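Local coordinates for IscA (Thermosynechococcus elongatus, PDB 1X0G), which binds an exposed [2Fe-2S] cluster and probably serves as a scaffold on which iron-sulfur clusters are assembled, at the interface of chains A and B. Residues are numbered along the deposited sequence; one frame, centred on the assembly and turned at random. Chains: chain A/B, IscA.

The interface of chains A and B. Residues chain A 57, 59, 75; chain B 1-2.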
ATOM      1  N   THR A  57      23.039  -9.285  -3.289  1.00 59.49           N
ATOM      2  CA  THR A  57      23.420  -8.305  -4.246  1.00 59.88           C
ATOM      3  C   THR A  57      24.477  -7.452  -3.645  1.00 61.12           C
ATOM      4  O   THR A  57      24.962  -7.735  -2.570  1.00 61.38           O
ATOM      5  CB  THR A  57      22.259  -7.459  -4.784  1.00 59.94           C
ATOM      6  OG1 THR A  57      22.632  -6.906  -6.059  1.00 60.59           O
ATOM      7  CG2 THR A  57      21.843  -6.329  -3.849  1.00 58.61           C
ATOM      8  N   SER A  59      25.580  -3.252  -3.455  1.00 63.52           N
ATOM      9  CA  SER A  59      25.261  -1.857  -3.659  1.00 63.33           C
ATOM     10  C   SER A  59      26.192  -1.093  -2.749  1.00 62.55           C
ATOM     11  O   SER A  59      26.384  -1.442  -1.592  1.00 61.93           O
ATOM     12  CB  SER A  59      23.790  -1.568  -3.284  1.00 64.21           C
ATOM     13  OG  SER A  59      23.336  -0.269  -3.683  1.00 65.53           O
ATOM     14  N   ARG A  75      13.349  -7.282  -4.676  1.00 66.01           N
ATOM     15  CA  ARG A  75      14.010  -6.698  -5.873  1.00 65.55           C
ATOM     16  C   ARG A  75      13.151  -5.485  -6.189  1.00 66.48           C
ATOM     17  O   ARG A  75      11.931  -5.528  -6.048  1.00 68.04           O
ATOM     18  CB  ARG A  75      14.065  -7.687  -7.018  1.00 64.55           C
ATOM     19  CG  ARG A  75      12.729  -8.123  -7.657  1.00 62.06           C
ATOM     20  CD  ARG A  75      12.915  -9.372  -8.608  1.00 56.71           C
ATOM     21  NE  ARG A  75      13.861  -9.261  -9.738  1.00 55.60           N
ATOM     22  CZ  ARG A  75      13.938 -10.180 -10.723  1.00 56.35           C
ATOM     23  NH1 ARG A  75      13.142 -11.255 -10.713  1.00 56.17           N
ATOM     24  NH2 ARG A  75      14.780 -10.047 -11.757  1.00 58.22           N
TER
ATOM     25  N   MET B   1      17.488  -5.153  -8.210  1.00 66.63           N
ATOM     26  CA  MET B   1      17.916  -5.554  -6.835  1.00 67.10           C
ATOM     27  C   MET B   1      17.694  -4.484  -5.833  1.00 66.70           C
ATOM     28  O   MET B   1      17.034  -3.458  -6.101  1.00 67.50           O
ATOM     29  CB  MET B   1      19.385  -5.912  -6.789  1.00 67.61           C
ATOM     30  CG  MET B   1      19.767  -7.110  -7.679  1.00 70.02           C
ATOM     31  SD  MET B   1      18.971  -8.592  -7.003  1.00 73.64           S
ATOM     32  CE  MET B   1      17.548  -8.729  -8.081  1.00 76.00           C
ATOM     33  N   VAL B   2      18.213  -4.733  -4.641  1.00 65.46           N
ATOM     34  CA  VAL B   2      17.995  -3.794  -3.603  1.00 64.06           C
ATOM     35  C   VAL B   2      18.958  -2.655  -3.865  1.00 64.80           C
ATOM     36  O   VAL B   2      20.104  -2.842  -4.246  1.00 64.70           O
ATOM     37  CB  VAL B   2      18.263  -4.400  -2.282  1.00 64.33           C
ATOM     38  CG1 VAL B   2      17.834  -3.437  -1.170  1.00 63.62           C
ATOM     39  CG2 VAL B   2      17.492  -5.657  -2.133  1.00 64.27           C
TER
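The N-terminal loop of chain B, B:Met1 and B:Val2, lies between strand 55-59 of chain A and the loop that follows its helix 71-74. B:Met1 touches A:Thr57 on one side and A:Arg75 on the other. Both chains are IscA, a HesB/IscA-family protein described as tetrameric and domain-swapped. The A/B pair forms one interface of the four-copy assembly, and this small patch is part of it. Among the residues described here, the contacts across are made mostly by methylenes and methyls.

The B:Met1 side chain carries both main contacts, lying at a slant across A:Thr57 and across A:Arg75. Its base faces A:Thr57. The methylene CG of B:Met1 lies 3.3 Å from the hydroxyl OG1 of A:Thr57. The two beta carbons, CB of A:Thr57 and CB of B:Met1, are 3.8 Å apart. In A:Thr57 the hydroxyl is anti to the backbone N (chi1 -158°), which sets OG1 alongside the methionine methylenes. The methyl CG2 of A:Thr57 also faces CB of B:Met1 and, loosely, the carbonyl O of B:Val2, each at 3.9 Å. The threonine thus lies beside the side chain of the first residue and near the backbone of the second.

The far end of B:Met1 turns away from the threonine. Bends at chi2 (-66°) and chi3 (99°) carry the methyl CE across to A:Arg75. There CE packs 3.8 Å from CB of the arginine, at the base of its side chain. The guanidinium nitrogen NE of A:Arg75 is 4.1 Å from the same methyl. The thioether SD of B:Met1 lies between the two contacts and is 4.1 Å from CB of A:Thr57.

A:Ser59 is more peripheral. Its CB is 4.0 Å from the carbonyl O of B:Val2, and very little of its surface is hidden. The two-fold symmetry of the interface repeats the patch with the chains exchanged.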